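PDB 6HXI: succinyl-CoA ligase (ADP-forming) subunit alpha from Methanosaeta concilii, which belongs to the succinyl-CoA synthetase superfamily, combining a CoA-ligase region with a citrate-synthase-like C-terminal part, and binds coenzyme A. Local coordinates for residues I11-F16 and G147-G152; A44-S49 and K69-A74; A229-L234 and W258-C263; G235-Y240 and T282-A287. One frame throughout, in Å; residues are numbered along the deposited sequence.

How the interactions relate
The four contacts form two pairs. Interactions 1 and 2 sit on the sheet that holds the neighbouring strands 15-18 and 42-46; their centres are 18 Å apart and they meet where F16 CZ packs 3.4 Å from A74 O. Interaction 3 joins strands 227-233 and 255-260; interaction 4, centred 10 Å away, ties the loop and helix start between them (235-240) to the loop before helix 287-297, and E233 N probably bonds E239 OE2 at 3.0 Å. Strands 149-150 and 255-260, of interactions 1 and 3, are outermost in a second sheet. A bound coenzyme A lies about 6 Å from the side chain of S49, and the side chain of E233 is about 11 Å from a bound coenzyme A.

Interaction 1 of 4, residues I11-F16 and G147-G152; sequences INTKAF and GAFRIG
A classic beta bulge at A148 and F149, where the short strand 149-150 pairs with strand 143-145, lies where strand 149-150 faces strand 15-18 of another sheet. F149 reaches from the outermost strand of its own sheet to T13 and to A15 of strand 15-18, in the Rossmann-like sheet of the N-terminal region. Its CG stands anti to the backbone N (chi1 -178°), which turns the ring toward T13 and A15. Beyond CB, F149 CG is the first ring atom to meet the opposite segment, 4.0 Å from T13 CG2. F149 CD1 comes closer, 3.6 Å from T13 CG2. CE1 is shared between T13 CG2 and A15 CB, and at the tip F149 CZ lies 3.8 Å from A15 CB. The threonine methyl therefore sits over one face, shifted toward the rim, as a CH-pi contact 3.9 Å from T13 CG2 to the F149 ring centroid, while the alanine methyl meets the ring edge.

Threonine suits this buried position because its two branches divide the work: CG2, anti to the backbone N, faces the ring, and OG1 is hydrogen-bonded to D10 N. Alanine at 15 is small enough to let the ring tip approach the strand. R37 ties the two backbones together, NH1 bonding A148 O and NH2 bonding T13 O. Nearer the surface A148 CB nestles 3.5 Å from I11 N. I11, its CG1 anti to the backbone N, turns its terminal methyl to the turn before the bulge, putting I11 CD1 3.3 Å from G147 O.

Interaction 2 of 4, residues A44-S49 and K69-A74; sequences AIINPS and KTIPLA
The backbones pass closely where strand 42-46 has ended: the CA atoms of P48 and K69 are 4.6 Å apart, and two CA-H...O contacts run between the two segments, K69 CA to N47 O at 3.2 Å, almost straight at 176°, and P48 CA to K69 O at 3.5 Å. The apolar packing centres on I46. Its CG1 lies beside the backbone N and its CG2 anti to it (chi1 -52°), which spreads the branches across the start of helix 71-77. I46 CG2 rests 3.6 Å from T70 C, I46 CD1 reaches I71 CG1 at 3.7 Å, and I46 CG1 meets A74 CB at 3.9 Å. A beta-branched aliphatic residue puts a carbon against each of T70, I71 and A74, and the small A74 lets the helix come close. This is the beginning of a beta-alpha-beta crossover in a Rossmann-like sheet: strand 61-68 leads into helix 71-77 and on to strand 83-86. T70 is the helix N-cap, its OG1 accepting from L73 N. N47 OD1 accepts from S49 N to make an Asx turn, which ends at S49, whose side chain is about 6 Å from a bound coenzyme A. K69, extended beyond CG, lays its aliphatic part along this turn, so that K69 CE comes 3.4 Å from P48 O; K481 of the second subunit packs on the same lysine.

Interaction 3 of 4, residues A229-L234 and W258-C263; sequences ACLGEL and WVTGTC
Backbone hydrogen bonds set the register of two parallel strands, 227-233 and 255-260, joined in the chain by helix 239-247 as a beta-alpha-beta unit. W258 N donates to C230 O at 3.2 Å, G232 N to W258 O at 2.8 Å and T260 N to G232 O at 3.0 Å, the last nearly straight at 177°. L234 N to T260 O, 3.0 Å and nearly along the C=O axis, is the second bond of the E233-T260 pair. One side-chain bond joins them: T260 OG1, in the crowded position between backbone N and carbonyl carbon, donates to G232 O at 3.3 Å on an in-plane lone pair, so two donors grip that oxygen.

The apolar contact lies on the face of L231, W258 and T260, where L231 CD1 meets the indole edge in plane, 3.7 Å from W258 CD1. On the face of V259, a methyl packs on the main chain, V259 CG1 being 3.5 Å from E233 C, beside G232.

L234 CD2 packs over G261, where a CB would clash with it. D288 of the citrate lyase chain accepts from G261 N. In this wholly buried contact the polar bonds are therefore mostly main chain, and threonine lends its hydroxyl to one already paired carbonyl.

Interaction 4 of 4, residues G235-Y240 and T282-A287; sequences GGEDEY and TEKETA
K284 has CG anti to its backbone N (chi1 -157°) and an extended chain, while Y240 and E237 both hold CG beside the backbone N (chi1 -70° and -78°); these torsions carry the lysine across the tyrosine ring to the glutamate. CE stands over the centre of one ring face, 3.6 Å from K284 CE to the Y240 centroid, as a CH-pi contact. K284 NZ, 4.7 Å from the centroid of the Y240 ring, adds a cation-pi interaction and ends in a salt bridge, 2.8 Å from K284 NZ to E237 OE1, which it approaches from above the carboxylate plane. Lysine suits the place by offering methylenes to the ring and a charge to the acid. The tyrosine is also held at its tip, where the hydroxyl donates to the lysine's own carbonyl, Y240 OH to K284 O at 2.6 Å, in plane on a lone pair.

G235 N bonds E285 O at 2.8 Å, and G236 N bonds E285 OE2, also at 2.8 Å, from above the carboxylate plane. Both glycines have positive phi, which this residue type tolerates best. E285 OE2 is also in a salt bridge with R206 and accepts from N281 N, neighbours that would be expected to favour its charged form.

The contact joins the loop after strand 227-233 and the beginning of helix 239-247 to the loop before helix 287-297, whose N-cap is T286; from that second helix K290 NZ bonds G235 O and G236 O, and A289 and A293 pack on Y240.

Interaction 1 of 4, residues I11-F16 and G147-G152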
loop_
_atom_site.group_PDB
_atom_site.type_symbol
_atom_site.label_atom_id
_atom_site.label_comp_id
_atom_site.label_asym_id
_atom_site.label_seq_id
_atom_site.Cartn_x
_atom_site.Cartn_y
_atom_site.Cartn_z
ATOM N N ILE B 11 51.642 -19.614 -3.993
ATOM C CA ILE B 11 50.510 -19.622 -4.891
ATOM C C ILE B 11 49.327 -20.407 -4.290
ATOM O O ILE B 11 48.228 -20.321 -4.819
ATOM C CB ILE B 11 50.986 -20.109 -6.290
ATOM C CG1 ILE B 11 50.040 -19.606 -7.401
ATOM C CG2 ILE B 11 51.216 -21.623 -6.343
ATOM C CD1 ILE B 11 50.712 -19.126 -8.703
ATOM N N ASN B 12 49.544 -21.145 -3.179
ATOM C CA ASN B 12 48.472 -21.895 -2.507
ATOM C C ASN B 12 48.001 -21.232 -1.196
ATOM O O ASN B 12 47.097 -21.754 -0.531
ATOM C CB ASN B 12 48.861 -23.358 -2.286
ATOM C CG ASN B 12 49.175 -24.097 -3.562
ATOM O OD1 ASN B 12 48.309 -24.301 -4.422
ATOM N ND2 ASN B 12 50.435 -24.488 -3.718
ATOM N N THR B 13 48.591 -20.072 -0.845
ATOM C CA THR B 13 48.229 -19.282 0.346
ATOM C C THR B 13 46.771 -18.807 0.288
ATOM O O THR B 13 46.340 -18.231 -0.709
ATOM C CB THR B 13 49.192 -18.118 0.503
ATOM O OG1 THR B 13 50.486 -18.648 0.765
ATOM C CG2 THR B 13 48.798 -17.167 1.603
ATOM N N LYS B 14 46.036 -19.080 1.362
ATOM C CA LYS B 14 44.650 -18.688 1.590
ATOM C C LYS B 14 44.629 -17.770 2.820
ATOM O O LYS B 14 45.361 -17.994 3.800
ATOM C CB LYS B 14 43.749 -19.921 1.764
ATOM C CG LYS B 14 43.493 -20.675 0.471
ATOM C CD LYS B 14 42.528 -19.939 -0.454
ATOM C CE LYS B 14 41.995 -20.845 -1.530
ATOM N NZ LYS B 14 40.802 -20.258 -2.188
ATOM N N ALA B 15 43.838 -16.714 2.735
ATOM C CA ALA B 15 43.816 -15.674 3.737
ATOM C C ALA B 15 42.422 -15.212 4.141
ATOM O O ALA B 15 41.448 -15.418 3.413
ATOM C CB ALA B 15 44.610 -14.463 3.231
ATOM N N PHE B 16 42.359 -14.532 5.304
ATOM C CA PHE B 16 41.188 -13.844 5.795
ATOM C C PHE B 16 41.534 -12.382 5.726
ATOM O O PHE B 16 42.677 -12.003 5.965
ATOM C CB PHE B 16 40.886 -14.192 7.252
ATOM C CG PHE B 16 40.582 -15.640 7.554
ATOM C CD1 PHE B 16 39.541 -16.300 6.906
ATOM C CD2 PHE B 16 41.271 -16.312 8.551
ATOM C CE1 PHE B 16 39.218 -17.621 7.230
ATOM C CE2 PHE B 16 40.975 -17.644 8.849
ATOM C CZ PHE B 16 39.929 -18.285 8.206
ATOM N N GLY B 147 53.958 -13.035 -8.311
ATOM C CA GLY B 147 53.285 -14.126 -8.996
ATOM C C GLY B 147 52.556 -15.109 -8.104
ATOM O O GLY B 147 52.062 -16.114 -8.613
ATOM N N ALA B 148 52.444 -14.841 -6.784
ATOM C CA ALA B 148 51.811 -15.779 -5.849
ATOM C C ALA B 148 50.755 -15.184 -4.894
ATOM O O ALA B 148 49.643 -15.703 -4.841
ATOM C CB ALA B 148 52.875 -16.503 -5.047
ATOM N N PHE B 149 51.102 -14.141 -4.119
ATOM C CA PHE B 149 50.186 -13.556 -3.129
ATOM C C PHE B 149 50.548 -12.116 -2.831
ATOM O O PHE B 149 51.732 -11.774 -2.783
ATOM C CB PHE B 149 50.237 -14.379 -1.807
ATOM C CG PHE B 149 49.319 -13.944 -0.689
ATOM C CD1 PHE B 149 48.015 -14.420 -0.612
ATOM C CD2 PHE B 149 49.766 -13.076 0.302
ATOM C CE1 PHE B 149 47.163 -14.021 0.433
ATOM C CE2 PHE B 149 48.905 -12.659 1.335
ATOM C CZ PHE B 149 47.611 -13.138 1.396
ATOM N N ARG B 150 49.524 -11.295 -2.549
ATOM C CA ARG B 150 49.733 -9.911 -2.133
ATOM C C ARG B 150 48.965 -9.645 -0.830
ATOM O O ARG B 150 47.837 -10.134 -0.661
ATOM C CB ARG B 150 49.338 -8.920 -3.250
ATOM C CG ARG B 150 47.997 -8.238 -3.052
ATOM C CD ARG B 150 47.456 -7.605 -4.306
ATOM N NE ARG B 150 47.903 -6.235 -4.427
ATOM C CZ ARG B 150 47.551 -5.403 -5.390
ATOM N NH1 ARG B 150 48.060 -4.190 -5.437
ATOM N NH2 ARG B 150 46.706 -5.792 -6.341
ATOM N N ILE B 151 49.560 -8.849 0.062
ATOM C CA ILE B 151 48.880 -8.446 1.299
ATOM C C ILE B 151 48.106 -7.161 1.004
ATOM O O ILE B 151 48.736 -6.130 0.739
ATOM C CB ILE B 151 49.829 -8.255 2.498
ATOM C CG1 ILE B 151 50.530 -9.560 2.873
ATOM C CG2 ILE B 151 49.049 -7.686 3.684
ATOM C CD1 ILE B 151 51.838 -9.338 3.669
ATOM N N GLY B 152 46.767 -7.239 1.053
ATOM C CA GLY B 152 45.874 -6.097 0.857
ATOM C C GLY B 152 46.205 -5.203 -0.318
ATOM O O GLY B 152 46.199 -5.636 -1.473
#

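Interaction 2 of 4, residues A44-S49 and K69-A74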
loop_
_atom_site.group_PDB
_atom_site.type_symbol
_atom_site.label_atom_id
_atom_site.label_comp_id
_atom_site.label_asym_id
_atom_site.label_seq_id
_atom_site.Cartn_x
_atom_site.Cartn_y
_atom_site.Cartn_z
ATOM N N ALA B 44 37.803 -16.007 3.344
ATOM C CA ALA B 44 36.687 -15.265 3.943
ATOM C C ALA B 44 37.063 -13.853 4.365
ATOM O O ALA B 44 38.243 -13.522 4.530
ATOM C CB ALA B 44 36.115 -16.024 5.152
ATOM N N ILE B 45 36.035 -13.037 4.587
ATOM C CA ILE B 45 36.165 -11.689 5.113
ATOM C C ILE B 45 35.671 -11.756 6.549
ATOM O O ILE B 45 34.710 -12.475 6.830
ATOM C CB ILE B 45 35.375 -10.668 4.274
ATOM C CG1 ILE B 45 35.863 -10.679 2.810
ATOM C CG2 ILE B 45 35.448 -9.258 4.865
ATOM C CD1 ILE B 45 34.764 -10.611 1.863
ATOM N N ILE B 46 36.325 -11.029 7.461
ATOM C CA ILE B 46 35.848 -10.970 8.827
ATOM C C ILE B 46 35.304 -9.544 8.999
ATOM O O ILE B 46 36.046 -8.574 8.849
ATOM C CB ILE B 46 36.903 -11.424 9.891
ATOM C CG1 ILE B 46 37.489 -12.816 9.524
ATOM C CG2 ILE B 46 36.266 -11.462 11.288
ATOM C CD1 ILE B 46 38.802 -13.135 10.145
ATOM N N ASN B 47 33.987 -9.423 9.165
ATOM C CA ASN B 47 33.298 -8.159 9.317
ATOM C C ASN B 47 32.627 -8.143 10.704
ATOM O O ASN B 47 31.618 -8.825 10.919
ATOM C CB ASN B 47 32.295 -7.948 8.183
ATOM C CG ASN B 47 31.654 -6.576 8.140
ATOM O OD1 ASN B 47 31.753 -5.766 9.060
ATOM N ND2 ASN B 47 30.942 -6.301 7.074
ATOM N N PRO B 48 33.180 -7.357 11.653
ATOM C CA PRO B 48 32.629 -7.370 13.025
ATOM C C PRO B 48 31.197 -6.872 13.166
ATOM O O PRO B 48 30.528 -7.189 14.158
ATOM C CB PRO B 48 33.615 -6.548 13.830
ATOM C CG PRO B 48 34.449 -5.858 12.841
ATOM C CD PRO B 48 34.385 -6.513 11.546
ATOM N N SER B 49 30.714 -6.137 12.164
ATOM C CA SER B 49 29.344 -5.614 12.157
ATOM C C SER B 49 28.367 -6.599 11.568
ATOM O O SER B 49 27.184 -6.508 11.876
ATOM C CB SER B 49 29.257 -4.342 11.318
ATOM O OG SER B 49 30.059 -3.287 11.802
ATOM N N LYS B 69 31.442 -12.776 11.297
ATOM C CA LYS B 69 31.478 -11.745 12.337
ATOM C C LYS B 69 32.736 -11.825 13.205
ATOM O O LYS B 69 33.201 -10.788 13.690
ATOM C CB LYS B 69 30.227 -11.840 13.232
ATOM C CG LYS B 69 29.210 -10.723 13.015
ATOM C CD LYS B 69 28.379 -10.480 14.272
ATOM C CE LYS B 69 27.724 -9.113 14.263
ATOM N NZ LYS B 69 27.069 -8.783 15.556
ATOM N N THR B 70 33.265 -13.054 13.439
ATOM C CA THR B 70 34.433 -13.274 14.312
ATOM C C THR B 70 35.553 -14.092 13.642
ATOM O O THR B 70 35.314 -14.832 12.688
ATOM C CB THR B 70 34.019 -13.946 15.664
ATOM O OG1 THR B 70 33.755 -15.340 15.458
ATOM C CG2 THR B 70 32.816 -13.284 16.342
ATOM N N ILE B 71 36.771 -13.969 14.193
ATOM C CA ILE B 71 37.968 -14.703 13.771
ATOM C C ILE B 71 37.812 -16.214 14.092
ATOM O O ILE B 71 38.006 -16.997 13.162
ATOM C CB ILE B 71 39.260 -14.081 14.325
ATOM C CG1 ILE B 71 39.486 -12.672 13.753
ATOM C CG2 ILE B 71 40.480 -14.995 14.072
ATOM C CD1 ILE B 71 40.407 -11.736 14.640
ATOM N N PRO B 72 37.424 -16.658 15.332
ATOM C CA PRO B 72 37.230 -18.104 15.571
ATOM C C PRO B 72 36.197 -18.784 14.661
ATOM O O PRO B 72 36.378 -19.950 14.331
ATOM C CB PRO B 72 36.788 -18.163 17.039
ATOM C CG PRO B 72 37.325 -16.925 17.640
ATOM C CD PRO B 72 37.173 -15.896 16.571
ATOM N N LEU B 73 35.120 -18.081 14.268
ATOM C CA LEU B 73 34.095 -18.667 13.392
ATOM C C LEU B 73 34.622 -18.868 11.974
ATOM O O LEU B 73 34.361 -19.913 11.367
ATOM C CB LEU B 73 32.806 -17.843 13.373
ATOM C CG LEU B 73 31.858 -18.046 14.551
ATOM C CD1 LEU B 73 30.834 -16.940 14.612
ATOM C CD2 LEU B 73 31.142 -19.389 14.471
ATOM N N ALA B 74 35.395 -17.895 11.469
ATOM C CA ALA B 74 36.007 -17.970 10.138
ATOM C C ALA B 74 37.060 -19.060 10.118
ATOM O O ALA B 74 37.056 -19.873 9.196
ATOM C CB ALA B 74 36.619 -16.636 9.748
#

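Interaction 3 of 4, residues A229-L234 and W258-C263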
loop_
_atom_site.group_PDB
_atom_site.type_symbol
_atom_site.label_atom_id
_atom_site.label_comp_id
_atom_site.label_asym_id
_atom_site.label_seq_id
_atom_site.Cartn_x
_atom_site.Cartn_y
_atom_site.Cartn_z
ATOM N N ALA B 229 68.035 -7.210 -0.855
ATOM C CA ALA B 229 68.056 -5.750 -0.925
ATOM C C ALA B 229 67.252 -5.189 0.228
ATOM O O ALA B 229 66.153 -5.675 0.485
ATOM C CB ALA B 229 67.471 -5.281 -2.250
ATOM N N CYS B 230 67.787 -4.192 0.949
ATOM C CA CYS B 230 66.986 -3.589 2.011
ATOM C C CYS B 230 67.135 -2.085 2.100
ATOM O O CYS B 230 68.123 -1.514 1.661
ATOM C CB CYS B 230 67.191 -4.259 3.362
ATOM S SG CYS B 230 68.796 -3.961 4.098
ATOM N N LEU B 231 66.097 -1.451 2.612
ATOM C CA LEU B 231 66.014 -0.011 2.771
ATOM C C LEU B 231 65.537 0.281 4.190
ATOM O O LEU B 231 64.401 -0.014 4.525
ATOM C CB LEU B 231 65.031 0.548 1.727
ATOM C CG LEU B 231 64.941 2.061 1.558
ATOM C CD1 LEU B 231 66.215 2.632 0.958
ATOM C CD2 LEU B 231 63.717 2.433 0.696
ATOM N N GLY B 232 66.435 0.793 5.015
ATOM C CA GLY B 232 66.140 1.152 6.393
ATOM C C GLY B 232 66.017 2.650 6.569
ATOM O O GLY B 232 65.946 3.389 5.580
ATOM N N GLU B 233 65.962 3.102 7.834
ATOM C CA GLU B 233 65.885 4.528 8.197
ATOM C C GLU B 233 66.473 4.771 9.588
ATOM O O GLU B 233 66.626 3.829 10.372
ATOM C CB GLU B 233 64.446 5.107 8.063
ATOM C CG GLU B 233 63.458 4.576 9.077
ATOM C CD GLU B 233 62.056 5.157 9.085
ATOM O OE1 GLU B 233 61.743 6.034 8.240
ATOM O OE2 GLU B 233 61.272 4.739 9.972
ATOM N N LEU B 234 66.792 6.030 9.893
ATOM C CA LEU B 234 67.329 6.451 11.186
ATOM C C LEU B 234 66.370 6.112 12.341
ATOM O O LEU B 234 65.164 5.898 12.107
ATOM C CB LEU B 234 67.673 7.948 11.166
ATOM C CG LEU B 234 66.549 8.974 11.323
ATOM C CD1 LEU B 234 67.121 10.353 11.340
ATOM C CD2 LEU B 234 65.514 8.893 10.191
ATOM N N TRP B 258 70.604 0.436 2.141
ATOM C CA TRP B 258 70.570 1.888 2.265
ATOM C C TRP B 258 69.699 2.308 3.438
ATOM O O TRP B 258 68.598 1.788 3.602
ATOM C CB TRP B 258 70.171 2.608 0.962
ATOM C CG TRP B 258 70.178 4.108 1.114
ATOM C CD1 TRP B 258 69.091 4.929 1.225
ATOM C CD2 TRP B 258 71.330 4.939 1.324
ATOM N NE1 TRP B 258 69.495 6.225 1.441
ATOM C CE2 TRP B 258 70.864 6.261 1.508
ATOM C CE3 TRP B 258 72.712 4.697 1.358
ATOM C CZ2 TRP B 258 71.734 7.339 1.710
ATOM C CZ3 TRP B 258 73.573 5.762 1.570
ATOM C CH2 TRP B 258 73.086 7.067 1.732
ATOM N N VAL B 259 70.211 3.240 4.260
ATOM C CA VAL B 259 69.509 3.778 5.421
ATOM C C VAL B 259 69.207 5.266 5.152
ATOM O O VAL B 259 70.120 6.064 4.930
ATOM C CB VAL B 259 70.279 3.538 6.754
ATOM C CG1 VAL B 259 69.520 4.127 7.937
ATOM C CG2 VAL B 259 70.545 2.049 6.980
ATOM N N THR B 260 67.914 5.614 5.130
ATOM C CA THR B 260 67.435 6.983 4.878
ATOM C C THR B 260 67.481 7.819 6.182
ATOM O O THR B 260 67.467 7.261 7.280
ATOM C CB THR B 260 66.028 6.938 4.262
ATOM O OG1 THR B 260 65.122 6.522 5.267
ATOM C CG2 THR B 260 65.928 5.979 3.088
ATOM N N GLY B 261 67.514 9.135 6.044
ATOM C CA GLY B 261 67.571 10.051 7.180
ATOM C C GLY B 261 68.904 10.761 7.307
ATOM O O GLY B 261 69.292 11.140 8.412
ATOM N N THR B 262 69.614 10.945 6.180
ATOM C CA THR B 262 70.909 11.635 6.134
ATOM C C THR B 262 70.733 13.148 6.351
ATOM O O THR B 262 71.706 13.834 6.627
ATOM C CB THR B 262 71.701 11.287 4.848
ATOM O OG1 THR B 262 71.046 11.821 3.693
ATOM C CG2 THR B 262 71.930 9.780 4.675
ATOM N N CYS B 263 69.480 13.654 6.234
ATOM C CA CYS B 263 69.101 15.060 6.433
ATOM C C CYS B 263 69.220 15.503 7.899
ATOM O O CYS B 263 69.543 16.662 8.156
ATOM C CB CYS B 263 67.686 15.284 5.924
ATOM S SG CYS B 263 66.437 14.307 6.802
#

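Interaction 4 of 4, residues G235-Y240 and T282-A287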
loop_
_atom_site.group_PDB
_atom_site.type_symbol
_atom_site.label_atom_id
_atom_site.label_comp_id
_atom_site.label_asym_id
_atom_site.label_seq_id
_atom_site.Cartn_x
_atom_site.Cartn_y
_atom_site.Cartn_z
ATOM N N GLY B 235 66.924 6.058 13.561
ATOM C CA GLY B 235 66.173 5.737 14.769
ATOM C C GLY B 235 66.090 4.243 14.994
ATOM O O GLY B 235 65.884 3.468 14.044
ATOM N N GLY B 236 66.274 3.839 16.249
ATOM C CA GLY B 236 66.263 2.432 16.635
ATOM C C GLY B 236 67.502 1.689 16.178
ATOM O O GLY B 236 68.318 2.241 15.434
ATOM N N GLU B 237 67.633 0.421 16.593
ATOM C CA GLU B 237 68.836 -0.380 16.300
ATOM C C GLU B 237 68.589 -1.647 15.474
ATOM O O GLU B 237 69.410 -2.573 15.530
ATOM C CB GLU B 237 69.548 -0.741 17.616
ATOM C CG GLU B 237 70.364 0.381 18.216
ATOM C CD GLU B 237 71.114 -0.053 19.459
ATOM O OE1 GLU B 237 72.152 -0.740 19.315
ATOM O OE2 GLU B 237 70.636 0.245 20.578
ATOM N N ASP B 238 67.470 -1.694 14.727
ATOM C CA ASP B 238 67.071 -2.840 13.906
ATOM C C ASP B 238 68.151 -3.254 12.895
ATOM O O ASP B 238 68.496 -4.429 12.826
ATOM C CB ASP B 238 65.717 -2.549 13.212
ATOM C CG ASP B 238 65.225 -3.570 12.175
ATOM O OD1 ASP B 238 65.839 -3.666 11.094
ATOM O OD2 ASP B 238 64.161 -4.188 12.404
ATOM N N GLU B 239 68.686 -2.291 12.129
ATOM C CA GLU B 239 69.693 -2.510 11.073
ATOM C C GLU B 239 71.007 -3.097 11.619
ATOM O O GLU B 239 71.723 -3.779 10.885
ATOM C CB GLU B 239 69.935 -1.232 10.248
ATOM C CG GLU B 239 68.718 -0.740 9.478
ATOM C CD GLU B 239 67.719 0.141 10.212
ATOM O OE1 GLU B 239 67.709 0.164 11.465
ATOM O OE2 GLU B 239 66.924 0.813 9.520
ATOM N N TYR B 240 71.273 -2.894 12.922
ATOM C CA TYR B 240 72.440 -3.450 13.602
ATOM C C TYR B 240 72.307 -4.963 13.822
ATOM O O TYR B 240 73.308 -5.617 14.090
ATOM C CB TYR B 240 72.768 -2.680 14.896
ATOM C CG TYR B 240 73.292 -1.294 14.599
ATOM C CD1 TYR B 240 74.606 -1.100 14.180
ATOM C CD2 TYR B 240 72.459 -0.179 14.681
ATOM C CE1 TYR B 240 75.082 0.170 13.856
ATOM C CE2 TYR B 240 72.930 1.098 14.377
ATOM C CZ TYR B 240 74.238 1.264 13.951
ATOM O OH TYR B 240 74.703 2.514 13.642
ATOM N N THR B 282 70.338 8.501 19.663
ATOM C CA THR B 282 71.790 8.469 19.848
ATOM C C THR B 282 72.476 8.641 18.491
ATOM O O THR B 282 71.796 8.662 17.462
ATOM C CB THR B 282 72.196 7.154 20.543
ATOM O OG1 THR B 282 71.694 6.042 19.795
ATOM C CG2 THR B 282 71.698 7.068 21.989
ATOM N N GLU B 283 73.817 8.779 18.485
ATOM C CA GLU B 283 74.598 8.891 17.251
ATOM C C GLU B 283 74.528 7.582 16.469
ATOM O O GLU B 283 74.410 7.611 15.248
ATOM C CB GLU B 283 76.062 9.280 17.534
ATOM C CG GLU B 283 76.289 10.777 17.684
ATOM C CD GLU B 283 75.826 11.668 16.541
ATOM O OE1 GLU B 283 75.963 11.268 15.359
ATOM O OE2 GLU B 283 75.334 12.784 16.833
ATOM N N LYS B 284 74.540 6.433 17.186
ATOM C CA LYS B 284 74.445 5.087 16.620
ATOM C C LYS B 284 73.138 4.939 15.818
ATOM O O LYS B 284 73.126 4.285 14.785
ATOM C CB LYS B 284 74.515 4.037 17.737
ATOM C CG LYS B 284 74.963 2.671 17.252
ATOM C CD LYS B 284 74.579 1.565 18.235
ATOM C CE LYS B 284 74.976 0.215 17.693
ATOM N NZ LYS B 284 74.852 -0.855 18.712
ATOM N N GLU B 285 72.059 5.593 16.271
ATOM C CA GLU B 285 70.753 5.549 15.621
ATOM C C GLU B 285 70.664 6.349 14.307
ATOM O O GLU B 285 69.711 6.151 13.560
ATOM C CB GLU B 285 69.657 5.991 16.601
ATOM C CG GLU B 285 69.315 4.959 17.658
ATOM C CD GLU B 285 68.169 5.344 18.575
ATOM O OE1 GLU B 285 68.301 5.138 19.804
ATOM O OE2 GLU B 285 67.134 5.841 18.071
ATOM N N THR B 286 71.634 7.230 14.014
ATOM C CA THR B 286 71.634 8.052 12.788
ATOM C C THR B 286 71.840 7.238 11.505
ATOM O O THR B 286 72.440 6.166 11.544
ATOM C CB THR B 286 72.681 9.198 12.865
ATOM O OG1 THR B 286 74.007 8.663 12.864
ATOM C CG2 THR B 286 72.468 10.132 14.040
ATOM N N ALA B 287 71.390 7.784 10.367
ATOM C CA ALA B 287 71.543 7.170 9.050
ATOM C C ALA B 287 73.032 7.012 8.675
ATOM O O ALA B 287 73.412 5.980 8.111
ATOM C CB ALA B 287 70.807 7.983 7.995
#